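Dephospho-CoA kinase (PDB 4TTR) probably catalyses the last step of coenzyme A biosynthesis, using ATP to phosphorylate the 3'-hydroxyl group of dephospho-CoA. Local coordinates at residues A[23-28]-A[168-173]; A[30-35]-A[140-145]; A[34-39]-A[121-126]; A[185-190]-A[201-206]. All coordinates share one frame; numbering follows the deposited sequence.

In the fold
Strand 18-23 runs into the loop 23-28, which contact 1 joins to the end of helix 163-171, closing a loop of about 140 residues that encloses contacts 2 and 3. Both of these start from helix 29-38, sharing Glu34 and Phe35: contact 3 closes first, setting the helix's C-terminal end against strand 122-125, and contact 2 closes a wider loop, from its N-terminal part to strand 140-145. Contact 4 follows in series, closing a short connection of ten residues between strand 185-188 and helix 192-213. Strands 140-145 and 185-188 are neighbours in the parallel sheet, and Tyr121 of contact 3 hydrogen-bonds His204 of contact 4. Asn189 of contact 4 returns to contact 1 by bonding the carbonyl of Ser27.

Contact 1 of 4, residues A[23-28]-A[168-173]; sequences GNIASG and AILATQ. With BU2 (1,3-butanediol), chain B.
Ile25 reaches across to Leu170 and Gln173, meeting a leucine methyl and the side chain of a glutamine. Its CG2 branch meets Leu170 CD2 at 4.2 Å, a light touch between methyl groups. The other branch, CG1 and CD1, lies against Gln173, whose side chain arrives from the opposite direction; Gln173 CG is 3.5 Å from Ile25 CD1. The still closer approach of the amide oxygen to this branch is a clash in the model and says little about the true fit. With CG1 beside the backbone N (chi1 -65°), Ile25 offers one branch to each partner.

No polar bond joins the two segments. Near the C-terminal end of helix 163-171, Thr172 OG1 bonds Ile169 O at 2.8 Å, from above the carbonyl plane. In the other segment, Asn24 to Ser27 form a type II turn, and Gly28 takes the N-cap position of the following helix. These residues belong to the P-loop (Walker A motif), for which an unusual conformation is reported in this enzyme, and Ala26, Ser27 and Gly28 line the butanediol pocket: Ala26 CA lies 3.5 Å from the diol O3, and Gly28 CA 3.5 Å from C1. Gln151 and Arg154 of helix 148-159 hydrogen-bond the carbonyl oxygens of Ile25 and Ala26 respectively. The P-loop therefore meets the 168-173 segment through one partly exposed isoleucine, by dispersion without directional bonds.

Contact 2 of 4, residues A[30-35]-A[140-145]; sequences STVAEF and KVLLVI. With BU2 (1,3-butanediol), chain B.
Val32 alone carries the helix side of this contact, its two methyl groups divided between two residues of strand 140-145. CG2 sits 4.0 Å from Val144 CG2 and 4.1 Å from Val144 CG1, and so rests against both methyls of that valine as the two side chains slide past each other in opposite directions. CG1 turns to Leu142 CD2, at a looser 4.4 Å. With CG1 anti to the backbone N (chi1 167°), CG2 stands beside that N and the two methyls diverge toward different strand residues. Leu142 and Val144, two residues apart on the strand, present the same face of the sheet, and all three touching residues are buried.

Leu21 and Leu187, from the strands flanking 140-145 on its two sides, and Leu196 of helix 192-213 add to the apolar surroundings. The arrangement belongs to the P-loop NTPase fold, in which the helix after the Walker A loop packs on the parallel sheet. Ser30 and Thr31 lie nearer its start, where they border the butanediol site; Thr31 OG1 is 3.9 Å from the diol C1, while Ser30 has two conformers and its closer approach is doubtful. Within the contact itself, branched aliphatic groups meet with neither charge nor polar bond, so the helix is seated on strand 140-145 by shape and the hydrophobic effect.

Contact 3 of 4, residues A[34-39]-A[121-126]; sequences EFFSEL and YCLIEI
Phe36 projects from helix 29-38, the helix that follows the P-loop in this alpha/beta NTPase fold, toward Tyr121 and Leu123 at strand 122-125 of the parallel sheet. It crosses each of them at about a right angle, but the two meet its ring differently. Tyr121 brings its hydroxyl to the ring edge, close to the ring plane, with OH 3.4 Å from Phe36 CE1 and equally near CD1. Its CG stands between the backbone N and the carbonyl carbon (chi1 67°), and from there the phenol extends toward the helix instead of following the strand. Leu123 points its CB at the helix and lays CD2 obliquely against the base of the ring, 3.7 Å from Phe36 CD2 and 3.8 Å from Phe36 CB.

All three side chains are buried, so the Tyr121 hydroxyl needs a polar partner; it finds one in His204 of helix 192-213, whose ND1 it hydrogen-bonds. Tyr207 of the same helix packs edge-to-face with the Tyr121 ring, and Val200 touches Phe36. Helix 192-213 thus lies beside helix 29-38 on the same face of the sheet. On the strand side, one methyl, Leu123 CD2, also lies 3.8 Å from Phe36 CG.

Contact 4 of 4, residues A[185-190]-A[201-206]; sequences DVLINE and NKLHQK
Leu187 and Leu203 meet in the close-packed part of the contact, CD1 to CD1 at 3.8 Å, with the two side chains set at a slant to one another. The second methyl of Leu203, CD2, lies 4.0 Å from Asp185 CB, so a single leucine of the helix spans two strand residues that point to the same side. Leu142, Val32 and Phe36 extend this apolar layer toward the middle of the protein.

The strand and helix form a beta-alpha unit at the edge of the P-loop NTPase sheet: strand 185-188 is outermost, and helix 192-213 turns back across it, nearly antiparallel at 165°, with the short axes 11.1 Å apart.

Farther out the packing gives way to charge. Lys206, its chain fully extended with CG anti to the backbone N (chi1 -171°), comes from the opposite direction to Asp185 and puts NZ beside OD1 in a salt bridge. The modelled separation is unusually short, and its exact length is doubtful. A water joins the same pair by a second route, donating to Asp185 OD2 at 2.7 Å and accepting from Lys206 NZ at 2.8 Å.

Contact 1 of 4, residues A[23-28]-A[168-173]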
loop_
_atom_site.group_PDB
_atom_site.type_symbol
_atom_site.label_atom_id
_atom_site.label_comp_id
_atom_site.label_asym_id
_atom_site.label_seq_id
_atom_site.Cartn_x
_atom_site.Cartn_y
_atom_site.Cartn_z
ATOM N N GLY A 23 4.021 -3.812 0.654
ATOM C CA GLY A 23 5.296 -3.932 -0.020
ATOM C C GLY A 23 6.261 -2.864 0.430
ATOM O O GLY A 23 5.848 -1.755 0.769
ATOM N N ASN A 24 7.550 -3.194 0.440
ATOM C CA ASN A 24 8.550 -2.193 0.750
ATOM C C ASN A 24 8.749 -1.309 -0.473
ATOM O O ASN A 24 7.963 -1.341 -1.418
ATOM C CB ASN A 24 9.873 -2.829 1.227
ATOM C CG ASN A 24 10.580 -3.653 0.153
ATOM O OD1 ASN A 24 10.184 -3.681 -1.005
ATOM N ND2 ASN A 24 11.656 -4.322 0.552
ATOM N N ILE A 25 9.814 -0.531 -0.461
ATOM C CA ILE A 25 9.966 0.547 -1.416
ATOM C C ILE A 25 10.420 -0.017 -2.758
ATOM O O ILE A 25 11.353 -0.822 -2.820
ATOM C CB ILE A 25 10.949 1.603 -0.866
ATOM C CG1 ILE A 25 10.347 2.256 0.382
ATOM C CG2 ILE A 25 11.242 2.682 -1.893
ATOM C CD1 ILE A 25 10.393 1.401 1.672
ATOM N N ALA A 26 9.727 0.387 -3.821
ATOM C CA ALA A 26 10.019 -0.090 -5.169
ATOM C C ALA A 26 9.981 -1.616 -5.230
ATOM O O ALA A 26 10.811 -2.242 -5.884
ATOM C CB ALA A 26 11.371 0.424 -5.627
ATOM N N SER A 27 9.011 -2.201 -4.536
ATOM C CA SER A 27 8.897 -3.653 -4.419
ATOM C C SER A 27 8.303 -4.308 -5.657
ATOM O O SER A 27 8.582 -5.468 -5.936
ATOM C CB SER A 27 8.030 -4.010 -3.215
ATOM O OG SER A 27 6.722 -3.493 -3.368
ATOM N N GLY A 28 7.471 -3.568 -6.383
ATOM C CA GLY A 28 6.751 -4.126 -7.512
ATOM C C GLY A 28 5.304 -4.414 -7.151
ATOM O O GLY A 28 4.628 -5.162 -7.856
ATOM N N ALA A 168 20.562 6.434 -0.183
ATOM C CA ALA A 168 20.258 7.247 0.989
ATOM C C ALA A 168 18.765 7.204 1.301
ATOM O O ALA A 168 18.360 7.288 2.462
ATOM C CB ALA A 168 20.714 8.681 0.774
ATOM N N ILE A 169 17.951 7.083 0.256
ATOM C CA ILE A 169 16.509 6.925 0.417
ATOM C C ILE A 169 16.203 5.545 0.985
ATOM O O ILE A 169 15.373 5.405 1.882
ATOM C CB ILE A 169 15.772 7.126 -0.921
ATOM C CG1 ILE A 169 15.796 8.606 -1.305
ATOM C CG2 ILE A 169 14.327 6.643 -0.831
ATOM C CD1 ILE A 169 15.648 8.861 -2.788
ATOM N N LEU A 170 16.875 4.527 0.459
ATOM C CA LEU A 170 16.706 3.169 0.962
ATOM C C LEU A 170 17.247 3.042 2.381
ATOM O O LEU A 170 16.735 2.257 3.179
ATOM C CB LEU A 170 17.405 2.159 0.052
ATOM C CG LEU A 170 16.835 1.970 -1.356
ATOM C CD1 LEU A 170 17.545 0.818 -2.035
ATOM C CD2 LEU A 170 15.330 1.731 -1.343
ATOM N N ALA A 171 18.279 3.825 2.688
ATOM C CA ALA A 171 18.921 3.779 3.998
ATOM C C ALA A 171 17.971 4.212 5.110
ATOM O O ALA A 171 18.153 3.834 6.268
ATOM C CB ALA A 171 20.172 4.659 4.002
ATOM N N THR A 172 16.953 4.990 4.754
ATOM C CA THR A 172 16.047 5.574 5.738
ATOM C C THR A 172 14.693 4.864 5.816
ATOM O O THR A 172 13.798 5.302 6.539
ATOM C CB THR A 172 15.804 7.062 5.433
ATOM O OG1 THR A 172 15.428 7.217 4.059
ATOM C CG2 THR A 172 17.065 7.867 5.705
ATOM N N GLN A 173 14.542 3.766 5.087
ATOM C CA GLN A 173 13.277 3.040 5.091
ATOM C C GLN A 173 13.058 2.328 6.419
ATOM O O GLN A 173 14.014 2.043 7.135
ATOM C CB GLN A 173 13.233 2.038 3.941
ATOM C CG GLN A 173 13.474 2.679 2.590
ATOM C CD GLN A 173 12.535 3.843 2.321
ATOM O OE1 GLN A 173 11.405 3.869 2.806
ATOM N NE2 GLN A 173 13.005 4.817 1.552
HETATM C C1 BU2 B . 5.340 -1.172 -8.709
HETATM O O1 BU2 B . 6.210 -0.791 -9.753
HETATM C C2 BU2 B . 4.972 0.027 -7.862
HETATM C C3 BU2 B . 5.300 -0.274 -6.415
HETATM O O3 BU2 B . 6.683 -0.091 -6.215
HETATM C C4 BU2 B . 4.520 0.658 -5.515
#

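Contact 2 of 4, residues A[30-35]-A[140-145]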
loop_
_atom_site.group_PDB
_atom_site.type_symbol
_atom_site.label_atom_id
_atom_site.label_comp_id
_atom_site.label_asym_id
_atom_site.label_seq_id
_atom_site.Cartn_x
_atom_site.Cartn_y
_atom_site.Cartn_z
ATOM N N SER A 30 2.372 -2.745 -6.937
ATOM C CA SER A 30 1.246 -2.328 -7.765
ATOM C C SER A 30 1.131 -3.248 -8.978
ATOM O O SER A 30 0.043 -3.458 -9.505
ATOM C CB SER A 30 1.399 -0.871 -8.208
ATOM O OG SER A 30 2.243 -0.764 -9.339
ATOM N N THR A 31 2.263 -3.794 -9.414
ATOM C CA THR A 31 2.272 -4.775 -10.492
ATOM C C THR A 31 1.668 -6.083 -9.992
ATOM O O THR A 31 0.915 -6.749 -10.706
ATOM C CB THR A 31 3.693 -5.028 -11.011
ATOM O OG1 THR A 31 4.263 -3.792 -11.459
ATOM C CG2 THR A 31 3.680 -6.031 -12.159
ATOM N N VAL A 32 2.005 -6.442 -8.758
ATOM C CA VAL A 32 1.435 -7.617 -8.114
ATOM C C VAL A 32 -0.076 -7.465 -8.015
ATOM O O VAL A 32 -0.814 -8.408 -8.283
ATOM C CB VAL A 32 2.050 -7.843 -6.714
ATOM C CG1 VAL A 32 1.247 -8.859 -5.909
ATOM C CG2 VAL A 32 3.486 -8.305 -6.847
ATOM N N ALA A 33 -0.533 -6.275 -7.638
ATOM C CA ALA A 33 -1.965 -6.009 -7.541
ATOM C C ALA A 33 -2.645 -6.195 -8.894
ATOM O O ALA A 33 -3.732 -6.766 -8.974
ATOM C CB ALA A 33 -2.212 -4.605 -7.016
ATOM N N GLU A 34 -1.996 -5.725 -9.955
ATOM C CA GLU A 34 -2.548 -5.844 -11.300
ATOM C C GLU A 34 -2.672 -7.311 -11.712
ATOM O O GLU A 34 -3.662 -7.707 -12.326
ATOM C CB GLU A 34 -1.680 -5.074 -12.304
ATOM C CG GLU A 34 -2.160 -5.145 -13.753
ATOM C CD GLU A 34 -3.557 -4.573 -13.957
ATOM O OE1 GLU A 34 -4.178 -4.880 -14.997
ATOM O OE2 GLU A 34 -4.035 -3.812 -13.087
ATOM N N PHE A 35 -1.672 -8.119 -11.372
ATOM C CA PHE A 35 -1.710 -9.538 -11.706
ATOM C C PHE A 35 -2.865 -10.226 -10.977
ATOM O O PHE A 35 -3.562 -11.051 -11.561
ATOM C CB PHE A 35 -0.373 -10.220 -11.374
ATOM C CG PHE A 35 0.707 -9.997 -12.410
ATOM C CD1 PHE A 35 0.425 -10.086 -13.764
ATOM C CD2 PHE A 35 2.003 -9.693 -12.024
ATOM C CE1 PHE A 35 1.412 -9.882 -14.710
ATOM C CE2 PHE A 35 2.997 -9.484 -12.969
ATOM C CZ PHE A 35 2.699 -9.578 -14.311
ATOM N N LYS A 140 -5.055 -12.861 5.835
ATOM C CA LYS A 140 -3.665 -13.018 5.442
ATOM C C LYS A 140 -3.034 -11.666 5.174
ATOM O O LYS A 140 -3.729 -10.709 4.833
ATOM C CB LYS A 140 -3.555 -13.884 4.188
ATOM C CG LYS A 140 -4.110 -15.276 4.331
ATOM C CD LYS A 140 -3.228 -16.125 5.215
ATOM C CE LYS A 140 -3.445 -17.587 4.927
ATOM N NZ LYS A 140 -2.664 -18.454 5.834
ATOM N N VAL A 141 -1.717 -11.602 5.330
ATOM C CA VAL A 141 -0.940 -10.457 4.884
ATOM C C VAL A 141 0.117 -10.938 3.894
ATOM O O VAL A 141 0.827 -11.915 4.146
ATOM C CB VAL A 141 -0.275 -9.717 6.063
ATOM C CG1 VAL A 141 0.624 -8.589 5.563
ATOM C CG2 VAL A 141 -1.339 -9.163 7.006
ATOM N N LEU A 142 0.184 -10.255 2.759
ATOM C CA LEU A 142 1.189 -10.505 1.736
ATOM C C LEU A 142 2.130 -9.309 1.676
ATOM O O LEU A 142 1.695 -8.173 1.494
ATOM C CB LEU A 142 0.530 -10.747 0.374
ATOM C CG LEU A 142 1.433 -10.806 -0.861
ATOM C CD1 LEU A 142 2.443 -11.939 -0.753
ATOM C CD2 LEU A 142 0.583 -10.967 -2.106
ATOM N N LEU A 143 3.416 -9.577 1.853
ATOM C CA LEU A 143 4.440 -8.545 1.790
ATOM C C LEU A 143 5.327 -8.763 0.571
ATOM O O LEU A 143 5.974 -9.800 0.445
ATOM C CB LEU A 143 5.269 -8.547 3.073
ATOM C CG LEU A 143 6.572 -7.748 3.072
ATOM C CD1 LEU A 143 6.332 -6.294 2.695
ATOM C CD2 LEU A 143 7.224 -7.854 4.440
ATOM N N VAL A 144 5.339 -7.787 -0.329
ATOM C CA VAL A 144 6.178 -7.849 -1.520
ATOM C C VAL A 144 7.473 -7.097 -1.272
ATOM O O VAL A 144 7.450 -5.942 -0.855
ATOM C CB VAL A 144 5.469 -7.251 -2.745
ATOM C CG1 VAL A 144 6.322 -7.427 -3.999
ATOM C CG2 VAL A 144 4.105 -7.896 -2.931
ATOM N N ILE A 145 8.603 -7.754 -1.520
ATOM C CA ILE A 145 9.897 -7.110 -1.353
ATOM C C ILE A 145 10.769 -7.310 -2.583
ATOM O O ILE A 145 10.612 -8.282 -3.320
ATOM C CB ILE A 145 10.645 -7.636 -0.106
ATOM C CG1 ILE A 145 10.935 -9.135 -0.216
ATOM C CG2 ILE A 145 9.836 -7.361 1.148
ATOM C CD1 ILE A 145 12.185 -9.544 0.507
HETATM C C1 BU2 B . 5.340 -1.172 -8.709
HETATM O O1 BU2 B . 6.210 -0.791 -9.753
HETATM C C2 BU2 B . 4.972 0.027 -7.862
HETATM C C3 BU2 B . 5.300 -0.274 -6.415
HETATM O O3 BU2 B . 6.683 -0.091 -6.215
HETATM C C4 BU2 B . 4.520 0.658 -5.515
#

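Contact 3 of 4, residues A[34-39]-A[121-126]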
loop_
_atom_site.group_PDB
_atom_site.type_symbol
_atom_site.label_atom_id
_atom_site.label_comp_id
_atom_site.label_asym_id
_atom_site.label_seq_id
_atom_site.Cartn_x
_atom_site.Cartn_y
_atom_site.Cartn_z
ATOM N N GLU A 34 -1.996 -5.725 -9.955
ATOM C CA GLU A 34 -2.548 -5.844 -11.300
ATOM C C GLU A 34 -2.672 -7.311 -11.712
ATOM O O GLU A 34 -3.662 -7.707 -12.326
ATOM C CB GLU A 34 -1.680 -5.074 -12.304
ATOM C CG GLU A 34 -2.160 -5.145 -13.753
ATOM C CD GLU A 34 -3.557 -4.573 -13.957
ATOM O OE1 GLU A 34 -4.178 -4.880 -14.997
ATOM O OE2 GLU A 34 -4.035 -3.812 -13.087
ATOM N N PHE A 35 -1.672 -8.119 -11.372
ATOM C CA PHE A 35 -1.710 -9.538 -11.706
ATOM C C PHE A 35 -2.865 -10.226 -10.977
ATOM O O PHE A 35 -3.562 -11.051 -11.561
ATOM C CB PHE A 35 -0.373 -10.220 -11.374
ATOM C CG PHE A 35 0.707 -9.997 -12.410
ATOM C CD1 PHE A 35 0.425 -10.086 -13.764
ATOM C CD2 PHE A 35 2.003 -9.693 -12.024
ATOM C CE1 PHE A 35 1.412 -9.882 -14.710
ATOM C CE2 PHE A 35 2.997 -9.484 -12.969
ATOM C CZ PHE A 35 2.699 -9.578 -14.311
ATOM N N PHE A 36 -3.080 -9.879 -9.710
ATOM C CA PHE A 36 -4.232 -10.399 -8.973
ATOM C C PHE A 36 -5.527 -9.929 -9.622
ATOM O O PHE A 36 -6.493 -10.691 -9.742
ATOM C CB PHE A 36 -4.190 -9.967 -7.505
ATOM C CG PHE A 36 -3.347 -10.857 -6.643
ATOM C CD1 PHE A 36 -3.791 -12.123 -6.297
ATOM C CD2 PHE A 36 -2.105 -10.442 -6.192
ATOM C CE1 PHE A 36 -3.014 -12.955 -5.515
ATOM C CE2 PHE A 36 -1.327 -11.270 -5.405
ATOM C CZ PHE A 36 -1.782 -12.527 -5.066
ATOM N N SER A 37 -5.531 -8.674 -10.052
ATOM C CA SER A 37 -6.693 -8.090 -10.709
ATOM C C SER A 37 -7.035 -8.880 -11.966
ATOM O O SER A 37 -8.198 -9.176 -12.240
ATOM C CB SER A 37 -6.419 -6.624 -11.063
ATOM O OG SER A 37 -7.623 -5.893 -11.178
ATOM N N GLU A 38 -6.000 -9.226 -12.720
ATOM C CA GLU A 38 -6.176 -9.897 -13.996
ATOM C C GLU A 38 -6.579 -11.361 -13.824
ATOM O O GLU A 38 -6.977 -12.011 -14.788
ATOM C CB GLU A 38 -4.893 -9.782 -14.817
ATOM C CG GLU A 38 -4.613 -8.358 -15.278
ATOM C CD GLU A 38 -3.218 -8.177 -15.846
ATOM O OE1 GLU A 38 -2.469 -9.172 -15.934
ATOM O OE2 GLU A 38 -2.870 -7.038 -16.213
ATOM N N LEU A 39 -6.483 -11.870 -12.598
ATOM C CA LEU A 39 -6.973 -13.212 -12.279
ATOM C C LEU A 39 -8.416 -13.161 -11.785
ATOM O O LEU A 39 -8.949 -14.157 -11.299
ATOM C CB LEU A 39 -6.081 -13.875 -11.230
ATOM C CG LEU A 39 -4.706 -14.318 -11.735
ATOM C CD1 LEU A 39 -3.768 -14.605 -10.571
ATOM C CD2 LEU A 39 -4.831 -15.541 -12.638
ATOM N N TYR A 121 -12.113 -14.248 -2.988
ATOM C CA TYR A 121 -11.452 -13.539 -1.903
ATOM C C TYR A 121 -11.099 -12.151 -2.415
ATOM O O TYR A 121 -11.154 -11.903 -3.622
ATOM C CB TYR A 121 -10.207 -14.286 -1.413
ATOM C CG TYR A 121 -9.085 -14.342 -2.423
ATOM C CD1 TYR A 121 -8.998 -15.386 -3.336
ATOM C CD2 TYR A 121 -8.115 -13.352 -2.464
ATOM C CE1 TYR A 121 -7.983 -15.439 -4.262
ATOM C CE2 TYR A 121 -7.095 -13.397 -3.388
ATOM C CZ TYR A 121 -7.034 -14.440 -4.286
ATOM O OH TYR A 121 -6.021 -14.497 -5.209
ATOM N N CYS A 122 -10.748 -11.256 -1.498
ATOM C CA CYS A 122 -10.489 -9.857 -1.833
ATOM C C CYS A 122 -9.070 -9.464 -1.448
ATOM O O CYS A 122 -8.535 -9.928 -0.445
ATOM C CB CYS A 122 -11.500 -8.946 -1.127
ATOM S SG CYS A 122 -11.394 -7.188 -1.562
ATOM N N LEU A 123 -8.469 -8.609 -2.263
ATOM C CA LEU A 123 -7.144 -8.075 -1.993
ATOM C C LEU A 123 -7.254 -6.603 -1.609
ATOM O O LEU A 123 -7.852 -5.815 -2.333
ATOM C CB LEU A 123 -6.249 -8.245 -3.217
ATOM C CG LEU A 123 -4.747 -8.116 -2.989
ATOM C CD1 LEU A 123 -4.206 -9.338 -2.264
ATOM C CD2 LEU A 123 -4.051 -7.930 -4.319
ATOM N N ILE A 124 -6.692 -6.249 -0.457
ATOM C CA ILE A 124 -6.695 -4.873 0.022
ATOM C C ILE A 124 -5.264 -4.340 0.081
ATOM O O ILE A 124 -4.473 -4.755 0.928
ATOM C CB ILE A 124 -7.340 -4.754 1.421
ATOM C CG1 ILE A 124 -8.700 -5.461 1.454
ATOM C CG2 ILE A 124 -7.489 -3.289 1.808
ATOM C CD1 ILE A 124 -9.344 -5.509 2.827
ATOM N N GLU A 125 -4.932 -3.434 -0.831
ATOM C CA GLU A 125 -3.619 -2.801 -0.833
ATOM C C GLU A 125 -3.543 -1.756 0.273
ATOM O O GLU A 125 -4.318 -0.800 0.284
ATOM C CB GLU A 125 -3.324 -2.159 -2.188
ATOM C CG GLU A 125 -1.893 -1.665 -2.329
ATOM C CD GLU A 125 -1.648 -0.938 -3.638
ATOM O OE1 GLU A 125 -1.210 0.231 -3.595
ATOM O OE2 GLU A 125 -1.882 -1.538 -4.708
ATOM N N ILE A 126 -2.600 -1.951 1.192
ATOM C CA ILE A 126 -2.482 -1.135 2.393
ATOM C C ILE A 126 -1.020 -0.714 2.590
ATOM O O ILE A 126 -0.132 -1.256 1.932
ATOM C CB ILE A 126 -3.007 -1.908 3.625
ATOM C CG1 ILE A 126 -2.223 -3.208 3.816
ATOM C CG2 ILE A 126 -4.488 -2.193 3.453
ATOM C CD1 ILE A 126 -2.731 -4.092 4.941
#

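Contact 4 of 4, residues A[185-190]-A[201-206]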
loop_
_atom_site.group_PDB
_atom_site.type_symbol
_atom_site.label_atom_id
_atom_site.label_comp_id
_atom_site.label_asym_id
_atom_site.label_seq_id
_atom_site.Cartn_x
_atom_site.Cartn_y
_atom_site.Cartn_z
ATOM N N ASP A 185 2.839 -14.478 3.957
ATOM C CA ASP A 185 3.606 -14.773 2.757
ATOM C C ASP A 185 4.441 -13.566 2.351
ATOM O O ASP A 185 3.983 -12.425 2.423
ATOM C CB ASP A 185 2.680 -15.185 1.615
ATOM C CG ASP A 185 1.838 -16.397 1.960
ATOM O OD1 ASP A 185 2.375 -17.527 1.923
ATOM O OD2 ASP A 185 0.642 -16.220 2.272
ATOM N N VAL A 186 5.677 -13.840 1.946
ATOM C CA VAL A 186 6.584 -12.826 1.444
ATOM C C VAL A 186 6.952 -13.158 0.002
ATOM O O VAL A 186 7.540 -14.202 -0.271
ATOM C CB VAL A 186 7.856 -12.732 2.304
ATOM C CG1 VAL A 186 8.838 -11.725 1.715
ATOM C CG2 VAL A 186 7.499 -12.361 3.739
ATOM N N LEU A 187 6.592 -12.266 -0.913
ATOM C CA LEU A 187 6.930 -12.422 -2.320
ATOM C C LEU A 187 8.210 -11.657 -2.615
ATOM O O LEU A 187 8.210 -10.426 -2.668
ATOM C CB LEU A 187 5.787 -11.920 -3.208
ATOM C CG LEU A 187 5.745 -12.405 -4.658
ATOM C CD1 LEU A 187 4.423 -11.985 -5.285
ATOM C CD2 LEU A 187 6.906 -11.875 -5.480
ATOM N N ILE A 188 9.305 -12.392 -2.783
ATOM C CA ILE A 188 10.571 -11.785 -3.161
ATOM C C ILE A 188 10.557 -11.545 -4.667
ATOM O O ILE A 188 10.618 -12.489 -5.452
ATOM C CB ILE A 188 11.782 -12.668 -2.774
ATOM C CG1 ILE A 188 11.652 -13.151 -1.324
ATOM C CG2 ILE A 188 13.083 -11.888 -2.971
ATOM C CD1 ILE A 188 12.759 -14.091 -0.875
ATOM N N ASN A 189 10.448 -10.278 -5.057
ATOM C CA ASN A 189 10.411 -9.891 -6.465
ATOM C C ASN A 189 11.820 -9.603 -6.959
ATOM O O ASN A 189 12.242 -8.448 -7.005
ATOM C CB ASN A 189 9.510 -8.667 -6.656
ATOM C CG ASN A 189 9.458 -8.190 -8.098
ATOM O OD1 ASN A 189 9.818 -8.915 -9.021
ATOM N ND2 ASN A 189 9.005 -6.961 -8.292
ATOM N N GLU A 190 12.537 -10.662 -7.330
ATOM C CA GLU A 190 13.971 -10.570 -7.585
ATOM C C GLU A 190 14.389 -10.976 -9.000
ATOM O O GLU A 190 15.584 -11.059 -9.283
ATOM C CB GLU A 190 14.731 -11.432 -6.563
ATOM C CG GLU A 190 14.164 -12.835 -6.361
ATOM C CD GLU A 190 15.057 -13.718 -5.496
ATOM O OE1 GLU A 190 14.850 -14.949 -5.489
ATOM O OE2 GLU A 190 15.964 -13.187 -4.822
ATOM N N ASN A 201 0.411 -16.267 -9.345
ATOM C CA ASN A 201 -0.473 -17.376 -9.677
ATOM C C ASN A 201 -0.541 -18.411 -8.558
ATOM O O ASN A 201 -1.623 -18.844 -8.180
ATOM C CB ASN A 201 -0.026 -18.049 -10.975
ATOM C CG ASN A 201 -0.989 -17.802 -12.116
ATOM O OD1 ASN A 201 -1.910 -18.586 -12.347
ATOM N ND2 ASN A 201 -0.790 -16.700 -12.831
ATOM N N LYS A 202 0.612 -18.799 -8.021
ATOM C CA LYS A 202 0.645 -19.796 -6.953
ATOM C C LYS A 202 0.011 -19.272 -5.669
ATOM O O LYS A 202 -0.629 -20.027 -4.944
ATOM C CB LYS A 202 2.079 -20.247 -6.681
ATOM C CG LYS A 202 2.700 -21.007 -7.838
ATOM C CD LYS A 202 3.859 -21.868 -7.377
ATOM C CE LYS A 202 4.804 -22.181 -8.524
ATOM N NZ LYS A 202 5.602 -20.990 -8.928
ATOM N N LEU A 203 0.182 -17.981 -5.393
ATOM C CA LEU A 203 -0.444 -17.369 -4.227
ATOM C C LEU A 203 -1.955 -17.350 -4.417
ATOM O O LEU A 203 -2.712 -17.663 -3.500
ATOM C CB LEU A 203 0.083 -15.949 -3.999
ATOM C CG LEU A 203 1.535 -15.831 -3.530
ATOM C CD1 LEU A 203 2.020 -14.390 -3.617
ATOM C CD2 LEU A 203 1.688 -16.356 -2.113
ATOM N N HIS A 204 -2.376 -16.979 -5.620
ATOM C CA HIS A 204 -3.783 -16.980 -5.997
ATOM C C HIS A 204 -4.425 -18.342 -5.729
ATOM O O HIS A 204 -5.481 -18.423 -5.105
ATOM C CB HIS A 204 -3.918 -16.589 -7.473
ATOM C CG HIS A 204 -5.287 -16.795 -8.042
ATOM N ND1 HIS A 204 -6.384 -16.069 -7.632
ATOM C CD2 HIS A 204 -5.731 -17.629 -9.012
ATOM C CE1 HIS A 204 -7.447 -16.458 -8.313
ATOM N NE2 HIS A 204 -7.077 -17.402 -9.158
ATOM N N GLN A 205 -3.777 -19.413 -6.177
ATOM C CA GLN A 205 -4.295 -20.759 -5.954
ATOM C C GLN A 205 -4.287 -21.108 -4.466
ATOM O O GLN A 205 -5.161 -21.825 -3.987
ATOM C CB GLN A 205 -3.480 -21.791 -6.742
ATOM C CG GLN A 205 -3.552 -21.620 -8.254
ATOM C CD GLN A 205 -4.966 -21.752 -8.799
ATOM O OE1 GLN A 205 -5.781 -22.507 -8.270
ATOM N NE2 GLN A 205 -5.262 -21.011 -9.862
ATOM N N LYS A 206 -3.303 -20.596 -3.734
ATOM C CA LYS A 206 -3.244 -20.803 -2.293
ATOM C C LYS A 206 -4.417 -20.119 -1.587
ATOM O O LYS A 206 -5.053 -20.708 -0.719
ATOM C CB LYS A 206 -1.922 -20.281 -1.739
ATOM C CG LYS A 206 -1.661 -20.625 -0.285
ATOM C CD LYS A 206 -0.449 -19.863 0.234
ATOM C CE LYS A 206 0.100 -20.483 1.503
ATOM N NZ LYS A 206 1.314 -19.773 1.983
HETATM O O HOH W 1 -0.361 -18.265 3.704
#